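Local coordinates for protein acetyltransferase, GNAT family (Bacillus anthracis str. Sterne, PDB 3FBU) that is a GNAT-family acetyltransferase that binds coenzyme A and probably transfers the acetyl group of acetyl-coenzyme A to an unidentified substrate, at residues I3-L8 with A104-K109; I73-Y78 with K113-H118; Y84-V89 with I138-E143. All blocks are in the same frame, centred on the assembly; numbering follows the deposited sequence.

Contact 1: residues I3-L8 with A104-K109; sequences IKAERL and AQATLK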
# COMPACT_ATOMS: atom_id res chain seq x y z
N ILE A 3 24.58 14.77 1.39
CA ILE A 3 23.96 14.73 0.08
C ILE A 3 22.79 15.70 0.12
O ILE A 3 21.99 15.67 1.04
CB ILE A 3 23.47 13.28 -0.26
CG1 ILE A 3 24.63 12.28 -0.21
CG2 ILE A 3 22.81 13.23 -1.62
CD1 ILE A 3 24.19 10.80 -0.33
N LYS A 4 22.71 16.57 -0.87
CA LYS A 4 21.58 17.48 -1.00
C LYS A 4 20.75 16.99 -2.17
O LYS A 4 21.26 16.82 -3.27
CB LYS A 4 22.05 18.93 -1.24
CG LYS A 4 22.79 19.57 -0.05
CD LYS A 4 23.27 21.02 -0.33
CE LYS A 4 23.98 21.63 0.89
NZ LYS A 4 24.49 23.03 0.68
N ALA A 5 19.47 16.75 -1.94
CA ALA A 5 18.53 16.51 -3.02
C ALA A 5 17.60 17.73 -3.18
O ALA A 5 17.84 18.79 -2.61
CB ALA A 5 17.73 15.22 -2.76
N GLU A 6 16.54 17.57 -3.96
CA GLU A 6 15.53 18.61 -4.16
C GLU A 6 14.83 19.07 -2.86
O GLU A 6 14.85 20.25 -2.53
CB GLU A 6 14.49 18.13 -5.18
CG GLU A 6 15.00 18.22 -6.62
CD GLU A 6 14.06 17.57 -7.67
OE1 GLU A 6 13.06 16.91 -7.29
OE2 GLU A 6 14.35 17.75 -8.88
N ARG A 7 14.22 18.12 -2.14
CA ARG A 7 13.42 18.42 -0.96
C ARG A 7 14.05 17.94 0.36
O ARG A 7 13.53 18.23 1.45
CB ARG A 7 12.06 17.75 -1.08
CG ARG A 7 11.24 18.16 -2.31
CD ARG A 7 9.97 17.36 -2.35
NE ARG A 7 10.27 15.95 -2.59
CZ ARG A 7 9.37 14.97 -2.56
NH1 ARG A 7 8.09 15.22 -2.30
NH2 ARG A 7 9.77 13.72 -2.77
N LEU A 8 15.16 17.21 0.27
CA LEU A 8 15.76 16.59 1.46
C LEU A 8 17.26 16.56 1.38
O LEU A 8 17.86 16.72 0.31
CB LEU A 8 15.22 15.15 1.64
CG LEU A 8 15.32 14.21 0.45
CD1 LEU A 8 16.69 13.53 0.40
CD2 LEU A 8 14.16 13.17 0.46
N ALA A 104 17.07 7.69 -1.96
CA ALA A 104 17.81 6.52 -2.44
C ALA A 104 18.43 6.83 -3.78
O ALA A 104 19.56 6.44 -4.01
CB ALA A 104 16.89 5.29 -2.54
N GLN A 105 17.73 7.57 -4.64
CA GLN A 105 18.30 8.01 -5.94
C GLN A 105 19.58 8.84 -5.72
O GLN A 105 20.61 8.61 -6.36
CB GLN A 105 17.26 8.80 -6.77
CG GLN A 105 17.68 9.20 -8.20
CD GLN A 105 16.54 9.83 -9.01
OE1 GLN A 105 15.38 9.90 -8.56
NE2 GLN A 105 16.86 10.29 -10.24
N ALA A 106 19.48 9.79 -4.80
CA ALA A 106 20.60 10.64 -4.42
C ALA A 106 21.78 9.86 -3.86
O ALA A 106 22.93 10.18 -4.13
CB ALA A 106 20.13 11.70 -3.41
N THR A 107 21.50 8.83 -3.07
CA THR A 107 22.54 7.96 -2.53
C THR A 107 23.26 7.17 -3.62
O THR A 107 24.47 7.12 -3.63
CB THR A 107 21.95 7.02 -1.44
OG1 THR A 107 21.28 7.81 -0.44
CG2 THR A 107 23.06 6.15 -0.78
N LEU A 108 22.51 6.58 -4.56
CA LEU A 108 23.12 5.88 -5.70
C LEU A 108 24.07 6.80 -6.45
O LEU A 108 25.17 6.42 -6.77
CB LEU A 108 22.05 5.34 -6.67
CG LEU A 108 21.06 4.29 -6.17
CD1 LEU A 108 20.02 3.95 -7.26
CD2 LEU A 108 21.73 3.03 -5.66
N LYS A 109 23.61 8.01 -6.72
CA LYS A 109 24.40 9.00 -7.45
C LYS A 109 25.72 9.32 -6.74
O LYS A 109 26.79 9.33 -7.35
CB LYS A 109 23.58 10.29 -7.61
CG LYS A 109 22.36 10.17 -8.50
CD LYS A 109 21.53 11.51 -8.61
CE LYS A 109 20.29 11.43 -9.53
NZ LYS A 109 19.48 12.72 -9.62
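Ala5 and Ala106 are the nearest CA pair of 3-8 and 104-109, 6.4 Å apart, as the edge strand 3-4 and the turn after it run past helix 99-114. Close to this point the chain of 3-8 doubles back, Ala5 N bonding to Leu8 O at 2.8 Å. No hydrogen bond joins the two segments, so the evidence for contact is carbon packing. Ile3 carries most of it with two branches. Its chi1 of -58° sets CG1 beside the backbone N and leaves CG2 anti to it; CG2 meets Ala106 CB at 3.6 Å, while the longer arm is extended and lays CD1 alongside the helix, 4.0 Å from Thr107 CA. The methyl of Ala5 completes the patch more loosely, its CB standing 4.3 Å from Ala106 CB. CD1 of Ile3 lies 4.2 Å from Thr107 OG1, but that hydroxyl is hydrogen-bonded to Ala103 O one turn back, which satisfies it within the helix. A second tie beside the patch is polar: Arg7 forms a salt bridge with Glu102 of the same helix. The small methyls of Ala5 and Ala106 are consistent with the close approach of turn to helix, and the contact between 3-8 and 104-109 rests on van der Waals packing alone.

Contact 2: residues I73-Y78 with K113-H118; sequences IVFHKY and KEMKLH
Phe75, on strand 68-79, points across to Met115 and Leu117, at the C-terminal end of helix 99-114; Lys116 between them is the first residue to leave helical phi/psi, with positive phi (57°). The two segments share no hydrogen bond, and the phenyl ring carries most of the contact. Phe75 holds CG anti to its backbone N (chi1 -165°), which sends the ring out from the strand toward the end of the helix. Met115 reaches its rim: SD is 3.9 Å from Phe75 CE2 and 5.3 Å from the ring centroid. The sulfur lies 83° off the ring normal, so this is a Met-aromatic contact made at the edge and close to the ring plane, not over a face. The thioether bends at chi3, and the two side chains slide past one another in opposite directions. Leu117 comes from the opposite direction, its CD1 meeting the ring obliquely, 3.6 Å from Phe75 CZ. Sulfur and methyl therefore address adjacent carbons at the outer end of one ring. Around them, Tyr84 of strand 83-90 meets the Phe75 ring with planes about 45° apart and also touches Met115 and Leu117. Phe59 of strand 58-63 and Thr107 of helix 99-114 pack on Phe75 as well, placing the ring between the sheet and the helix laid against it.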
# COMPACT_ATOMS: atom_id res chain seq x y z
N ILE A 73 18.46 6.19 5.48
CA ILE A 73 19.01 5.35 4.42
C ILE A 73 20.07 4.43 5.01
O ILE A 73 20.96 4.87 5.78
CB ILE A 73 19.63 6.23 3.29
CG1 ILE A 73 18.53 6.92 2.46
CG2 ILE A 73 20.58 5.40 2.42
CD1 ILE A 73 17.68 6.01 1.56
N VAL A 74 19.97 3.16 4.63
CA VAL A 74 20.96 2.15 4.92
C VAL A 74 21.93 2.12 3.73
O VAL A 74 21.49 2.00 2.59
CB VAL A 74 20.31 0.77 5.13
CG1 VAL A 74 21.32 -0.25 5.59
CG2 VAL A 74 19.14 0.84 6.14
N PHE A 75 23.22 2.28 4.00
CA PHE A 75 24.22 2.25 2.90
C PHE A 75 25.59 1.81 3.43
O PHE A 75 26.21 2.52 4.21
CB PHE A 75 24.28 3.61 2.21
CG PHE A 75 24.98 3.61 0.88
CD1 PHE A 75 24.55 2.80 -0.15
CD2 PHE A 75 26.08 4.42 0.67
CE1 PHE A 75 25.17 2.82 -1.38
CE2 PHE A 75 26.71 4.43 -0.57
CZ PHE A 75 26.25 3.62 -1.58
N HIS A 76 26.05 0.63 3.02
CA HIS A 76 27.28 0.04 3.54
C HIS A 76 27.91 -0.97 2.59
O HIS A 76 27.24 -1.51 1.72
CB HIS A 76 27.06 -0.63 4.91
CG HIS A 76 26.02 -1.71 4.92
ND1 HIS A 76 26.26 -3.00 4.49
CD2 HIS A 76 24.72 -1.68 5.31
CE1 HIS A 76 25.16 -3.72 4.64
NE2 HIS A 76 24.21 -2.94 5.12
N LYS A 77 29.19 -1.24 2.80
CA LYS A 77 29.89 -2.28 2.05
C LYS A 77 29.18 -3.63 2.11
O LYS A 77 28.67 -4.03 3.15
CB LYS A 77 31.33 -2.41 2.57
CG LYS A 77 32.13 -1.15 2.41
CD LYS A 77 33.59 -1.32 2.88
CE LYS A 77 34.36 0.00 2.76
NZ LYS A 77 34.18 0.72 1.42
N TYR A 78 29.15 -4.29 0.95
CA TYR A 78 28.49 -5.58 0.76
C TYR A 78 29.47 -6.62 0.27
O TYR A 78 29.56 -7.67 0.85
CB TYR A 78 27.33 -5.43 -0.21
CG TYR A 78 26.60 -6.70 -0.48
CD1 TYR A 78 25.70 -7.21 0.45
CD2 TYR A 78 26.79 -7.40 -1.65
CE1 TYR A 78 25.02 -8.36 0.22
CE2 TYR A 78 26.12 -8.59 -1.88
CZ TYR A 78 25.22 -9.05 -0.95
OH TYR A 78 24.54 -10.21 -1.16
N LYS A 113 29.16 8.31 -8.50
CA LYS A 113 29.88 9.50 -8.97
C LYS A 113 31.00 9.88 -8.03
O LYS A 113 32.13 10.09 -8.46
CB LYS A 113 28.90 10.64 -9.18
CG LYS A 113 28.01 10.36 -10.39
CD LYS A 113 26.61 10.86 -10.27
CE LYS A 113 26.48 12.25 -10.81
NZ LYS A 113 25.02 12.62 -10.91
N GLU A 114 30.71 9.91 -6.74
CA GLU A 114 31.70 10.39 -5.78
C GLU A 114 32.53 9.28 -5.14
O GLU A 114 33.72 9.46 -4.92
CB GLU A 114 31.01 11.29 -4.74
CG GLU A 114 30.08 12.39 -5.36
CD GLU A 114 30.76 13.30 -6.43
OE1 GLU A 114 31.91 13.73 -6.22
OE2 GLU A 114 30.12 13.61 -7.48
N MET A 115 31.92 8.15 -4.81
CA MET A 115 32.62 7.01 -4.22
C MET A 115 33.16 6.05 -5.28
O MET A 115 33.91 5.14 -4.94
CB MET A 115 31.71 6.25 -3.26
CG MET A 115 31.27 7.07 -2.06
SD MET A 115 30.15 6.27 -0.88
CE MET A 115 31.04 4.79 -0.46
N LYS A 116 32.77 6.23 -6.53
CA LYS A 116 33.29 5.45 -7.65
C LYS A 116 33.07 3.94 -7.43
O LYS A 116 33.91 3.11 -7.76
CB LYS A 116 34.77 5.79 -7.88
CG LYS A 116 34.97 7.29 -8.11
CD LYS A 116 36.42 7.70 -8.30
CE LYS A 116 36.45 9.22 -8.60
NZ LYS A 116 37.83 9.79 -8.73
N LEU A 117 31.90 3.60 -6.89
CA LEU A 117 31.51 2.20 -6.71
C LEU A 117 31.17 1.55 -8.06
O LEU A 117 30.82 2.23 -9.02
CB LEU A 117 30.29 2.12 -5.80
CG LEU A 117 30.44 2.63 -4.37
CD1 LEU A 117 29.08 2.58 -3.61
CD2 LEU A 117 31.50 1.85 -3.61
N HIS A 118 31.25 0.21 -8.09
CA HIS A 118 30.90 -0.55 -9.28
C HIS A 118 29.44 -0.98 -9.33
O HIS A 118 28.80 -1.03 -10.42
CB HIS A 118 31.77 -1.80 -9.37
CG HIS A 118 31.31 -2.76 -10.42
ND1 HIS A 118 31.28 -2.43 -11.76
CD2 HIS A 118 30.82 -4.02 -10.33
CE1 HIS A 118 30.81 -3.45 -12.45
NE2 HIS A 118 30.52 -4.43 -11.61

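Contact 3: residues Y84-V89 with I138-E143; sequences YEIGWV and IGMRRE. With COA (coenzyme A), chain C.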
# COMPACT_ATOMS: atom_id res chain seq x y z
N TYR A 84 28.15 -2.14 -2.76
CA TYR A 84 27.46 -1.73 -1.54
C TYR A 84 26.03 -2.25 -1.57
O TYR A 84 25.49 -2.60 -2.63
CB TYR A 84 27.41 -0.19 -1.45
CG TYR A 84 28.57 0.42 -0.74
CD1 TYR A 84 28.37 1.38 0.27
CD2 TYR A 84 29.86 0.02 -1.04
CE1 TYR A 84 29.45 1.92 0.94
CE2 TYR A 84 30.95 0.58 -0.37
CZ TYR A 84 30.72 1.52 0.61
OH TYR A 84 31.80 2.09 1.28
N GLU A 85 25.41 -2.25 -0.39
CA GLU A 85 24.01 -2.56 -0.23
C GLU A 85 23.29 -1.31 0.29
O GLU A 85 23.83 -0.54 1.13
CB GLU A 85 23.84 -3.71 0.76
CG GLU A 85 22.40 -3.99 1.14
CD GLU A 85 22.20 -5.18 2.07
OE1 GLU A 85 23.20 -5.74 2.61
OE2 GLU A 85 21.02 -5.55 2.24
N ILE A 86 22.09 -1.09 -0.23
CA ILE A 86 21.24 0.07 0.12
C ILE A 86 19.89 -0.44 0.64
O ILE A 86 19.39 -1.50 0.23
CB ILE A 86 21.06 1.04 -1.11
CG1 ILE A 86 20.45 2.42 -0.71
CG2 ILE A 86 20.24 0.36 -2.23
CD1 ILE A 86 20.55 3.50 -1.85
N GLY A 87 19.29 0.37 1.51
CA GLY A 87 18.00 0.13 2.10
C GLY A 87 17.47 1.42 2.69
O GLY A 87 18.11 2.48 2.58
N TRP A 88 16.33 1.32 3.37
CA TRP A 88 15.58 2.51 3.77
C TRP A 88 14.55 2.14 4.80
O TRP A 88 13.93 1.10 4.68
CB TRP A 88 14.88 3.11 2.53
CG TRP A 88 14.50 2.08 1.51
CD1 TRP A 88 13.47 1.19 1.56
CD2 TRP A 88 15.19 1.83 0.29
NE1 TRP A 88 13.47 0.39 0.43
CE2 TRP A 88 14.51 0.77 -0.37
CE3 TRP A 88 16.32 2.39 -0.31
CZ2 TRP A 88 14.95 0.25 -1.58
CZ3 TRP A 88 16.74 1.88 -1.50
CH2 TRP A 88 16.06 0.84 -2.14
N VAL A 89 14.36 3.00 5.81
CA VAL A 89 13.30 2.85 6.80
C VAL A 89 12.79 4.27 7.09
O VAL A 89 13.58 5.15 7.46
CB VAL A 89 13.79 2.22 8.11
CG1 VAL A 89 12.61 1.99 9.09
CG2 VAL A 89 14.63 0.88 7.84
N ILE A 138 14.16 3.78 -8.81
CA ILE A 138 15.49 4.36 -8.85
C ILE A 138 16.41 3.67 -9.87
O ILE A 138 17.58 4.03 -9.98
CB ILE A 138 16.14 4.43 -7.41
CG1 ILE A 138 16.44 3.03 -6.86
CG2 ILE A 138 15.26 5.27 -6.46
CD1 ILE A 138 16.95 3.03 -5.43
N GLY A 139 15.89 2.70 -10.61
CA GLY A 139 16.62 2.15 -11.75
C GLY A 139 17.24 0.77 -11.53
O GLY A 139 17.95 0.27 -12.38
N MET A 140 16.94 0.16 -10.39
CA MET A 140 17.48 -1.17 -10.09
C MET A 140 16.72 -2.26 -10.85
O MET A 140 15.52 -2.13 -11.17
CB MET A 140 17.51 -1.43 -8.56
CG MET A 140 18.17 -0.32 -7.70
SD MET A 140 18.24 -0.73 -5.87
CE MET A 140 19.74 -1.75 -5.91
N ARG A 141 17.44 -3.34 -11.15
CA ARG A 141 16.90 -4.46 -11.87
C ARG A 141 16.74 -5.64 -10.92
O ARG A 141 17.66 -5.93 -10.15
CB ARG A 141 17.88 -4.90 -12.93
CG ARG A 141 17.99 -4.02 -14.13
CD ARG A 141 19.17 -4.39 -15.02
NE ARG A 141 20.45 -4.07 -14.37
CZ ARG A 141 21.22 -4.97 -13.78
NH1 ARG A 141 20.89 -6.27 -13.76
NH2 ARG A 141 22.34 -4.59 -13.19
N ARG A 142 15.62 -6.35 -11.01
CA ARG A 142 15.45 -7.59 -10.25
C ARG A 142 16.33 -8.70 -10.89
O ARG A 142 16.11 -9.12 -12.04
CB ARG A 142 13.98 -8.03 -10.17
CG ARG A 142 13.80 -9.29 -9.38
CD ARG A 142 12.35 -9.79 -9.30
NE ARG A 142 11.42 -8.76 -8.84
CZ ARG A 142 10.08 -8.85 -8.95
NH1 ARG A 142 9.51 -9.91 -9.51
NH2 ARG A 142 9.32 -7.86 -8.51
N GLU A 143 17.34 -9.13 -10.14
CA GLU A 143 18.28 -10.16 -10.61
C GLU A 143 18.03 -11.55 -9.99
O GLU A 143 18.45 -12.59 -10.54
CB GLU A 143 19.69 -9.73 -10.27
CG GLU A 143 20.19 -8.59 -11.14
CD GLU A 143 21.68 -8.39 -10.98
OE1 GLU A 143 22.21 -8.68 -9.90
OE2 GLU A 143 22.34 -7.92 -11.94
N1A COA C . 0.95 -1.52 -2.84
C2A COA C . 1.51 -1.14 -4.04
N3A COA C . 2.31 -0.03 -4.10
C4A COA C . 2.54 0.69 -2.97
C5A COA C . 1.98 0.32 -1.75
C6A COA C . 1.18 -0.82 -1.69
N6A COA C . 0.65 -1.22 -0.53
N7A COA C . 2.39 1.21 -0.84
C8A COA C . 3.17 2.14 -1.43
N9A COA C . 3.27 1.82 -2.76
C1B COA C . 4.12 2.43 -3.79
C2B COA C . 3.87 3.93 -3.97
O2B COA C . 2.76 4.19 -4.82
C3B COA C . 5.20 4.33 -4.57
O3B COA C . 5.22 4.06 -5.97
P3B COA C . 4.81 5.14 -7.10
O7A COA C . 5.25 4.68 -8.45
O8A COA C . 3.32 5.32 -7.02
O9A COA C . 5.53 6.42 -6.74
C4B COA C . 6.21 3.42 -3.86
O4B COA C . 5.49 2.29 -3.44
C5B COA C . 6.84 4.07 -2.64
O5B COA C . 7.70 5.10 -3.10
P1A COA C . 8.15 6.29 -2.13
O1A COA C . 6.99 7.25 -1.95
O2A COA C . 9.37 6.93 -2.68
O3A COA C . 8.51 5.49 -0.79
P2A COA C . 8.19 5.95 0.72
O4A COA C . 8.76 7.33 0.95
O5A COA C . 6.68 5.80 0.97
O6A COA C . 9.00 4.82 1.55
CBP COA C . 9.53 2.63 2.33
CCP COA C . 9.06 3.47 1.14
CDP COA C . 10.85 3.28 2.79
CEP COA C . 9.71 1.22 1.76
CAP COA C . 8.47 2.66 3.45
OAP COA C . 7.28 1.99 3.05
C9P COA C . 8.92 1.98 4.71
O9P COA C . 9.77 2.63 5.57
N8P COA C . 8.58 0.70 4.94
C7P COA C . 8.86 0.07 6.23
C6P COA C . 10.31 -0.32 6.41
C5P COA C . 10.76 -1.32 5.35
O5P COA C . 10.14 -2.39 5.12
N4P COA C . 11.88 -1.01 4.72
C3P COA C . 12.37 -1.80 3.59
C2P COA C . 13.14 -3.05 3.98
S1P COA C . 13.87 -3.84 2.52
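Coenzyme A binds beside Trp88 on strand 83-90 of the GNAT fold, and the far end of the same indole meets Ile138, just past helix 129-137. The apolar contacts across the segments are two. Ile138 CD1 sits 4.1 Å from Trp88 CH2, approaching obliquely and from the direction opposite to the indole, and two residues away on each segment Ile86 CG2 lies 4.3 Å from Met140 CE. The CA atoms of Ile86 and Met140 are 11.0 Å apart, so long side chains span the gap; Ala104 and Leu108 of helix 99-114 also pack on Ile138. Between Ile138 and Met140 the chain leaves the helix in a Schellman motif, with Gly139 at positive phi (104°).

No polar bond crosses between the two segments. On 138-143, Arg141 NH1 makes a salt bridge to Glu143 OE2 at 2.9 Å, on the anti side and tilted 24° out of the carboxylate plane, and Glu143 has a second partner in Arg119. On the indole, NE1 is hydrogen-bonded to Ser131 OG, which would fix the ring's rotation. Coenzyme A joins by both kinds of contact: its methyl CDP comes within 3.6 Å of Trp88 CD1, again obliquely, and its pantetheine amide N4P donates to the backbone carbonyl, Trp88 O, at 2.9 Å, with an N-H...O angle of 148°.

From the N terminus, 3-8 opens the first loop, and contact 1 closes it some 96 residues later on helix 99-114. Within that span lie 73-78 and 84-89, whose partners 113-118 and 138-143 come after the helix segment 104-109. All three loops therefore cross and none nests. Contacts 1 and 2 share helix 99-114, the first binding its middle to the edge strand 3-4 and the second its exit to strand 68-79; Thr107 CG2 touches Phe75 CG at 3.6 Å between them. Contact 3 adds the connection after helix 129-137, meeting contact 1 through Ala104, while neighbouring strands 68-79 and 83-90 link contacts 2 and 3 within the sheet.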